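Local structure of takeout-like protein 1 (Epiphyas postvittana, 3E8W) at residues D40-D45 with E195-K200; A91-H96 with L116-I121. The protein probably binds and carries small hydrophobic ligands in a long internal tunnel, as in related juvenile hormone binding proteins, and here holds ubiquinone-8. All coordinates share one frame; numbering follows the deposited sequence.

Contact 1 of 2, residues D40-D45 with E195-K200. With UQ8 (Ubiquinone-8), chain B.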
loop_
_atom_site.group_PDB
_atom_site.type_symbol
_atom_site.label_atom_id
_atom_site.label_comp_id
_atom_site.label_asym_id
_atom_site.label_seq_id
_atom_site.Cartn_x
_atom_site.Cartn_y
_atom_site.Cartn_z
ATOM N N ASP A 40 -9.378 2.573 2.002
ATOM C CA ASP A 40 -9.894 2.157 0.709
ATOM C C ASP A 40 -11.276 2.830 0.527
ATOM O O ASP A 40 -12.270 2.371 1.125
ATOM C CB ASP A 40 -9.971 0.617 0.616
ATOM C CG ASP A 40 -10.224 0.120 -0.800
ATOM O OD1 ASP A 40 -10.317 0.943 -1.737
ATOM O OD2 ASP A 40 -10.342 -1.109 -0.984
ATOM N N VAL A 41 -11.352 3.924 -0.249
ATOM C CA VAL A 41 -10.215 4.518 -0.993
ATOM C C VAL A 41 -9.243 5.284 -0.085
ATOM O O VAL A 41 -9.678 6.067 0.767
ATOM C CB VAL A 41 -10.690 5.487 -2.106
ATOM C CG1 VAL A 41 -9.478 6.052 -2.903
ATOM C CG2 VAL A 41 -11.709 4.806 -3.032
ATOM N N LEU A 42 -7.938 5.033 -0.279
ATOM C CA LEU A 42 -6.859 5.708 0.466
ATOM C C LEU A 42 -6.394 7.008 -0.215
ATOM O O LEU A 42 -5.952 6.992 -1.365
ATOM C CB LEU A 42 -5.640 4.792 0.638
ATOM C CG LEU A 42 -4.432 5.429 1.356
ATOM C CD1 LEU A 42 -4.741 5.572 2.854
ATOM C CD2 LEU A 42 -3.097 4.660 1.088
ATOM N N ASP A 43 -6.484 8.127 0.511
ATOM C CA ASP A 43 -5.889 9.383 0.061
ATOM C C ASP A 43 -4.387 9.359 0.283
ATOM O O ASP A 43 -3.925 9.339 1.400
ATOM C CB ASP A 43 -6.484 10.584 0.787
ATOM C CG ASP A 43 -7.886 10.929 0.308
ATOM O OD1 ASP A 43 -8.138 11.020 -0.918
ATOM O OD2 ASP A 43 -8.743 11.138 1.183
ATOM N N LEU A 44 -3.641 9.347 -0.807
ATOM C CA LEU A 44 -2.216 9.469 -0.754
ATOM C C LEU A 44 -1.858 10.966 -0.678
ATOM O O LEU A 44 -2.470 11.813 -1.331
ATOM C CB LEU A 44 -1.609 8.849 -2.010
ATOM C CG LEU A 44 -1.908 7.386 -2.310
ATOM C CD1 LEU A 44 -1.480 7.044 -3.731
ATOM C CD2 LEU A 44 -1.195 6.484 -1.310
ATOM N N ASP A 45 -0.859 11.295 0.124
ATOM C CA ASP A 45 -0.369 12.673 0.176
ATOM C C ASP A 45 0.414 13.026 -1.089
ATOM O O ASP A 45 0.886 12.147 -1.819
ATOM C CB ASP A 45 0.463 12.907 1.445
ATOM C CG ASP A 45 -0.404 12.985 2.704
ATOM O OD1 ASP A 45 -1.651 13.010 2.605
ATOM O OD2 ASP A 45 0.160 13.047 3.795
ATOM N N GLU A 195 5.498 3.424 -1.286
ATOM C CA GLU A 195 5.909 4.118 -0.080
ATOM C C GLU A 195 4.949 5.217 0.299
ATOM O O GLU A 195 4.707 5.436 1.475
ATOM C CB GLU A 195 7.310 4.660 -0.236
ATOM C CG GLU A 195 8.380 3.568 -0.089
ATOM C CD GLU A 195 9.792 4.128 -0.044
ATOM O OE1 GLU A 195 9.959 5.304 -0.447
ATOM O OE2 GLU A 195 10.722 3.388 0.377
ATOM N N ALA A 196 4.380 5.891 -0.693
ATOM C CA ALA A 196 3.309 6.847 -0.434
ATOM C C ALA A 196 2.144 6.186 0.305
ATOM O O ALA A 196 1.642 6.757 1.258
ATOM C CB ALA A 196 2.818 7.535 -1.748
ATOM N N ALA A 197 1.717 5.000 -0.132
ATOM C CA ALA A 197 0.644 4.251 0.551
ATOM C C ALA A 197 1.110 3.633 1.867
ATOM O O ALA A 197 0.444 3.777 2.903
ATOM C CB ALA A 197 0.062 3.147 -0.367
ATOM N N ALA A 198 2.245 2.944 1.832
ATOM C CA ALA A 198 2.730 2.225 3.005
ATOM C C ALA A 198 2.915 3.113 4.241
ATOM O O ALA A 198 2.492 2.739 5.327
ATOM C CB ALA A 198 4.017 1.469 2.673
ATOM N N LYS A 199 3.519 4.290 4.108
ATOM C CA LYS A 199 3.700 5.153 5.303
ATOM C C LYS A 199 2.355 5.564 5.930
ATOM O O LYS A 199 2.208 5.572 7.154
ATOM C CB LYS A 199 4.577 6.379 5.011
ATOM C CG LYS A 199 3.898 7.538 4.240
ATOM C CD LYS A 199 4.871 8.748 4.016
ATOM C CE LYS A 199 5.821 8.494 2.827
ATOM N NZ LYS A 199 6.885 9.551 2.556
ATOM N N LYS A 200 1.358 5.859 5.098
ATOM C CA LYS A 200 0.032 6.249 5.606
ATOM C C LYS A 200 -0.705 5.056 6.252
ATOM O O LYS A 200 -1.256 5.171 7.356
ATOM C CB LYS A 200 -0.796 6.891 4.491
ATOM C CG LYS A 200 -1.809 7.876 4.982
ATOM C CD LYS A 200 -2.196 8.838 3.887
ATOM C CE LYS A 200 -3.435 9.645 4.281
ATOM N NZ LYS A 200 -3.761 10.738 3.322
HETATM C C45 UQ8 B . 3.028 8.231 -15.381
HETATM C C44 UQ8 B . 4.373 7.955 -16.073
HETATM C C46 UQ8 B . 4.303 8.331 -17.563
HETATM C C43 UQ8 B . 4.869 6.508 -15.886
HETATM C C42 UQ8 B . 4.153 5.821 -14.716
HETATM C C41 UQ8 B . 4.760 6.272 -13.405
HETATM C C39 UQ8 B . 4.277 5.445 -12.240
HETATM C C40 UQ8 B . 3.398 6.163 -11.218
HETATM C C38 UQ8 B . 4.640 4.097 -12.118
HETATM C C37 UQ8 B . 4.283 3.224 -11.076
HETATM C C36 UQ8 B . 3.868 1.824 -11.565
HETATM C C34 UQ8 B . 3.662 0.773 -10.442
HETATM C C35 UQ8 B . 3.892 -0.555 -10.752
HETATM C C33 UQ8 B . 3.233 1.081 -9.151
HETATM C C32 UQ8 B . 3.054 0.141 -8.125
HETATM C C31 UQ8 B . 2.210 0.672 -6.950
HETATM C C29 UQ8 B . 2.209 -0.271 -5.737
HETATM C C30 UQ8 B . 3.344 -1.295 -5.618
HETATM C C28 UQ8 B . 1.201 -0.181 -4.758
HETATM C C27 UQ8 B . 1.037 -0.947 -3.593
HETATM C C26 UQ8 B . 0.572 -0.143 -2.344
HETATM C C24 UQ8 B . 0.152 -1.059 -1.173
HETATM C C25 UQ8 B . -1.023 -2.003 -1.402
HETATM C C23 UQ8 B . 0.813 -1.040 0.072
HETATM C C22 UQ8 B . 0.541 -1.807 1.222
HETATM C C21 UQ8 B . 1.144 -1.190 2.503
HETATM C C19 UQ8 B . 0.941 -2.006 3.809
HETATM C C20 UQ8 B . 1.323 -1.212 5.079
HETATM C C18 UQ8 B . -0.505 -2.486 3.939
HETATM C C17 UQ8 B . -0.725 -3.354 5.177
HETATM C C16 UQ8 B . -2.183 -3.808 5.219
HETATM C C14 UQ8 B . -2.443 -4.754 6.385
HETATM C C15 UQ8 B . -1.771 -6.125 6.435
HETATM C C13 UQ8 B . -3.306 -4.327 7.385
HETATM C C12 UQ8 B . -3.698 -5.011 8.533
HETATM C C11 UQ8 B . -5.081 -4.522 8.976
HETATM C C9 UQ8 B . -5.699 -5.388 10.076
HETATM C C10 UQ8 B . -5.334 -6.861 9.879
HETATM C C8 UQ8 B . -5.301 -4.866 11.468
HETATM C C7 UQ8 B . -4.007 -5.510 11.995
HETATM C C6 UQ8 B . -4.204 -6.573 13.102
HETATM C C1 UQ8 B . -5.443 -7.173 13.369
HETATM C C1M UQ8 B . -6.580 -6.832 12.657
HETATM C C2 UQ8 B . -5.587 -8.128 14.367
HETATM O O2 UQ8 B . -6.692 -8.624 14.570
HETATM C C3 UQ8 B . -4.498 -8.524 15.134
HETATM O O3 UQ8 B . -4.651 -9.471 16.106
HETATM C C3M UQ8 B . -4.630 -10.772 15.482
HETATM C C4 UQ8 B . -3.253 -7.953 14.901
HETATM O O4 UQ8 B . -2.186 -8.348 15.655
HETATM C C4M UQ8 B . -2.361 -8.011 17.046
HETATM C C5 UQ8 B . -3.115 -6.992 13.893
HETATM O O5 UQ8 B . -2.005 -6.501 13.698
HETATM O O HOH W 1 1.143 9.415 1.365
#
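Leu44 and Ala197 bring their CA atoms to 6.1 Å where strand 42-44 runs past helix 195-200, the two N-to-C directions turned 117° apart. Between them the helix offers small alanines and the strand supplies leucine branches. Leu44 lays its CD2 against the helix backbone, 3.4 Å from Ala197 CA. Leu42 comes in beside it, with CD2 3.8 Å from Ala197 CB, so that this one methyl meets both leucines. Outside this apolar patch, Lys200 spans the contact. Its CG lies broadly anti to the backbone N (chi1 -152°), and the extended chain beyond brings NZ to two acceptors. One is Asp43 O, a hydrogen bond modelled at 2.4 Å, a length that is doubtful. The other is Asp45 OD1, a salt bridge of 3.2 Å in which NZ lies above the carboxylate, 48° out of its plane. The Asp43 carboxylate pairs instead with Lys62. A water accepts from Asp45 N (3.0 Å) and donates to Ala196 O (2.7 Å), and so bridges the two backbones just beyond the strand. Ala197 and Ala198 also touch the ubiquinone tail. A long helix wrapped by a curled antiparallel sheet around a lipid tunnel is the hallmark of the takeout and juvenile hormone binding protein fold.

Contact 2 of 2, residues A91-H96 with L116-I121. With UQ8 (Ubiquinone-8), chain B.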
loop_
_atom_site.group_PDB
_atom_site.type_symbol
_atom_site.label_atom_id
_atom_site.label_comp_id
_atom_site.label_asym_id
_atom_site.label_seq_id
_atom_site.Cartn_x
_atom_site.Cartn_y
_atom_site.Cartn_z
ATOM N N ALA A 91 -5.104 -3.352 -7.403
ATOM C CA ALA A 91 -5.195 -1.968 -6.976
ATOM C C ALA A 91 -5.276 -1.018 -8.170
ATOM O O ALA A 91 -4.735 -1.286 -9.237
ATOM C CB ALA A 91 -4.019 -1.627 -6.131
ATOM N N THR A 92 -5.987 0.089 -7.968
ATOM C CA THR A 92 -6.014 1.214 -8.897
ATOM C C THR A 92 -5.408 2.437 -8.194
ATOM O O THR A 92 -5.859 2.797 -7.102
ATOM C CB THR A 92 -7.447 1.511 -9.351
ATOM O OG1 THR A 92 -8.042 0.295 -9.817
ATOM C CG2 THR A 92 -7.465 2.512 -10.488
ATOM N N VAL A 93 -4.358 3.020 -8.790
ATOM C CA VAL A 93 -3.816 4.310 -8.365
ATOM C C VAL A 93 -4.274 5.427 -9.340
ATOM O O VAL A 93 -4.095 5.343 -10.567
ATOM C CB VAL A 93 -2.267 4.317 -8.268
ATOM C CG1 VAL A 93 -1.798 5.430 -7.323
ATOM C CG2 VAL A 93 -1.720 2.953 -7.807
ATOM N N LYS A 94 -4.854 6.478 -8.775
ATOM C CA LYS A 94 -5.434 7.565 -9.544
ATOM C C LYS A 94 -4.900 8.915 -9.066
ATOM O O LYS A 94 -4.200 9.014 -8.046
ATOM C CB LYS A 94 -6.966 7.543 -9.413
ATOM C CG LYS A 94 -7.663 6.472 -10.221
ATOM C CD LYS A 94 -9.103 6.241 -9.715
ATOM C CE LYS A 94 -9.921 5.377 -10.701
ATOM N NZ LYS A 94 -11.292 4.891 -10.229
ATOM N N GLY A 95 -5.233 9.953 -9.829
ATOM C CA GLY A 95 -4.926 11.324 -9.442
ATOM C C GLY A 95 -4.412 12.216 -10.549
ATOM O O GLY A 95 -4.344 11.826 -11.719
ATOM N N HIS A 96 -4.067 13.436 -10.155
ATOM C CA HIS A 96 -3.574 14.437 -11.075
ATOM C C HIS A 96 -2.064 14.283 -11.148
ATOM O O HIS A 96 -1.367 14.629 -10.204
ATOM C CB HIS A 96 -3.960 15.830 -10.593
ATOM C CG HIS A 96 -3.547 16.917 -11.532
ATOM N ND1 HIS A 96 -3.866 16.897 -12.871
ATOM C CD2 HIS A 96 -2.837 18.051 -11.331
ATOM C CE1 HIS A 96 -3.368 17.973 -13.456
ATOM N NE2 HIS A 96 -2.737 18.688 -12.544
ATOM N N LEU A 116 -3.750 3.950 -12.992
ATOM C CA LEU A 116 -2.911 2.743 -13.054
ATOM C C LEU A 116 -3.667 1.571 -12.463
ATOM O O LEU A 116 -4.030 1.617 -11.305
ATOM C CB LEU A 116 -1.629 2.888 -12.222
ATOM C CG LEU A 116 -0.549 3.890 -12.591
ATOM C CD1 LEU A 116 0.717 3.657 -11.700
ATOM C CD2 LEU A 116 -0.248 3.786 -14.086
ATOM N N LYS A 117 -3.874 0.516 -13.244
ATOM C CA LYS A 117 -4.565 -0.681 -12.771
ATOM C C LYS A 117 -3.551 -1.778 -12.625
ATOM O O LYS A 117 -2.905 -2.162 -13.599
ATOM C CB LYS A 117 -5.658 -1.089 -13.751
ATOM C CG LYS A 117 -6.718 -0.012 -13.903
ATOM C CD LYS A 117 -7.900 -0.495 -14.716
ATOM C CE LYS A 117 -7.631 -0.447 -16.224
ATOM N NZ LYS A 117 -8.427 -1.523 -16.931
ATOM N N LEU A 118 -3.378 -2.251 -11.393
ATOM C CA LEU A 118 -2.348 -3.241 -11.066
ATOM C C LEU A 118 -3.034 -4.541 -10.660
ATOM O O LEU A 118 -3.863 -4.558 -9.744
ATOM C CB LEU A 118 -1.429 -2.713 -9.969
ATOM C CG LEU A 118 -0.690 -1.438 -10.427
ATOM C CD1 LEU A 118 -0.381 -0.539 -9.266
ATOM C CD2 LEU A 118 0.585 -1.752 -11.211
ATOM N N LYS A 119 -2.706 -5.614 -11.371
ATOM C CA LYS A 119 -3.366 -6.877 -11.215
ATOM C C LYS A 119 -2.417 -7.879 -10.560
ATOM O O LYS A 119 -1.293 -8.094 -11.041
ATOM C CB LYS A 119 -3.870 -7.370 -12.585
ATOM C CG LYS A 119 -4.414 -8.772 -12.536
ATOM C CD LYS A 119 -5.500 -9.054 -13.585
ATOM C CE LYS A 119 -6.087 -10.483 -13.366
ATOM N NZ LYS A 119 -7.279 -10.814 -14.283
ATOM N N ASN A 120 -2.895 -8.482 -9.467
ATOM C CA ASN A 120 -2.189 -9.474 -8.677
ATOM C C ASN A 120 -0.838 -8.961 -8.214
ATOM O O ASN A 120 0.228 -9.554 -8.486
ATOM C CB ASN A 120 -2.077 -10.775 -9.458
ATOM C CG ASN A 120 -1.609 -11.934 -8.613
ATOM O OD1 ASN A 120 -1.970 -12.057 -7.447
ATOM N ND2 ASN A 120 -0.805 -12.803 -9.204
ATOM N N ILE A 121 -0.877 -7.831 -7.518
ATOM C CA ILE A 121 0.313 -7.350 -6.868
ATOM C C ILE A 121 0.460 -8.122 -5.565
ATOM O O ILE A 121 -0.483 -8.237 -4.808
ATOM C CB ILE A 121 0.381 -5.776 -6.663
ATOM C CG1 ILE A 121 1.429 -5.446 -5.584
ATOM C CG2 ILE A 121 -0.961 -5.174 -6.326
ATOM C CD1 ILE A 121 1.965 -4.028 -5.598
HETATM C C45 UQ8 B . 3.028 8.231 -15.381
HETATM C C44 UQ8 B . 4.373 7.955 -16.073
HETATM C C46 UQ8 B . 4.303 8.331 -17.563
HETATM C C43 UQ8 B . 4.869 6.508 -15.886
HETATM C C42 UQ8 B . 4.153 5.821 -14.716
HETATM C C41 UQ8 B . 4.760 6.272 -13.405
HETATM C C39 UQ8 B . 4.277 5.445 -12.240
HETATM C C40 UQ8 B . 3.398 6.163 -11.218
HETATM C C38 UQ8 B . 4.640 4.097 -12.118
HETATM C C37 UQ8 B . 4.283 3.224 -11.076
HETATM C C36 UQ8 B . 3.868 1.824 -11.565
HETATM C C34 UQ8 B . 3.662 0.773 -10.442
HETATM C C35 UQ8 B . 3.892 -0.555 -10.752
HETATM C C33 UQ8 B . 3.233 1.081 -9.151
HETATM C C32 UQ8 B . 3.054 0.141 -8.125
HETATM C C31 UQ8 B . 2.210 0.672 -6.950
HETATM C C29 UQ8 B . 2.209 -0.271 -5.737
HETATM C C30 UQ8 B . 3.344 -1.295 -5.618
HETATM C C28 UQ8 B . 1.201 -0.181 -4.758
HETATM C C27 UQ8 B . 1.037 -0.947 -3.593
HETATM C C26 UQ8 B . 0.572 -0.143 -2.344
HETATM C C24 UQ8 B . 0.152 -1.059 -1.173
HETATM C C25 UQ8 B . -1.023 -2.003 -1.402
HETATM C C23 UQ8 B . 0.813 -1.040 0.072
HETATM C C22 UQ8 B . 0.541 -1.807 1.222
HETATM C C21 UQ8 B . 1.144 -1.190 2.503
HETATM C C19 UQ8 B . 0.941 -2.006 3.809
HETATM C C20 UQ8 B . 1.323 -1.212 5.079
HETATM C C18 UQ8 B . -0.505 -2.486 3.939
HETATM C C17 UQ8 B . -0.725 -3.354 5.177
HETATM C C16 UQ8 B . -2.183 -3.808 5.219
HETATM C C14 UQ8 B . -2.443 -4.754 6.385
HETATM C C15 UQ8 B . -1.771 -6.125 6.435
HETATM C C13 UQ8 B . -3.306 -4.327 7.385
HETATM C C12 UQ8 B . -3.698 -5.011 8.533
HETATM C C11 UQ8 B . -5.081 -4.522 8.976
HETATM C C9 UQ8 B . -5.699 -5.388 10.076
HETATM C C10 UQ8 B . -5.334 -6.861 9.879
HETATM C C8 UQ8 B . -5.301 -4.866 11.468
HETATM C C7 UQ8 B . -4.007 -5.510 11.995
HETATM C C6 UQ8 B . -4.204 -6.573 13.102
HETATM C C1 UQ8 B . -5.443 -7.173 13.369
HETATM C C1M UQ8 B . -6.580 -6.832 12.657
HETATM C C2 UQ8 B . -5.587 -8.128 14.367
HETATM O O2 UQ8 B . -6.692 -8.624 14.570
HETATM C C3 UQ8 B . -4.498 -8.524 15.134
HETATM O O3 UQ8 B . -4.651 -9.471 16.106
HETATM C C3M UQ8 B . -4.630 -10.772 15.482
HETATM C C4 UQ8 B . -3.253 -7.953 14.901
HETATM O O4 UQ8 B . -2.186 -8.348 15.655
HETATM C C4M UQ8 B . -2.361 -8.011 17.046
HETATM C C5 UQ8 B . -3.115 -6.992 13.893
HETATM O O5 UQ8 B . -2.005 -6.501 13.698
#
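Ala91, Val93, Leu116 and Leu118 share one face of this two-stranded piece of sheet and look into the ubiquinone tunnel, while Thr92 and Lys117 sit on the other face. At the outer edges the backbone of Thr92 and Lys94 bonds to Lys64 and Lys62 of strand 54-77, and that of Lys117 to Gln157. The motif is an antiparallel beta ladder, part of the curled wall of the takeout fold. Two hydrogen-bonded pairs hold it. Leu118 N bonds to Ala91 O at 2.7 Å and Leu116 N to Val93 O at 2.8 Å, and each pair is closed by the return bond. On the tunnel face, Val93 CG2 meets Leu118 CD1 at 4.0 Å. Leu118 keeps CG anti to its carbonyl carbon (chi1 -62°) and splits its branches along the lipid: CD1 is 3.7 Å from C31 of the ubiquinone tail, and CD2 3.5 Å from its branch methyl C35. With an alanine here both branch methyls are gone, which would probably open a gap beside the tail between C31 and C35 and leave Val93 CG2 without this neighbour. Leu116 CD1 continues the lining, 3.6 Å from C37. Between the bonded pairs, Thr92 and Lys117 form the non-hydrogen-bonded pair, where the CA-H of Thr92 contacts Leu116 O, with CA 3.1 Å from O and 149° at the hydrogen.

In the fold
The centres of the two contacts lie 12 Å apart, and they meet directly: Leu44 CD1 of contact 1 packs on Val93 CG1 of contact 2 at 4.0 Å. Each contact draws on the same curled sheet, contact 1 through its 42-44 strand alone. Strand 54-77 runs between strands 42-51 and 82-100, and its Leu63 touches Ala197 of contact 1 as well as Ala91 of contact 2. The two contacts line successive parts of the ubiquinone-8 tail. Contact 1 supplies helix, with Ala197 CB 3.9 Å from C26, and contact 2 supplies sheet, meeting units farther from the quinone ring. Their lining is aliphatic throughout, consistent with a tunnel that accepts long apolar molecules.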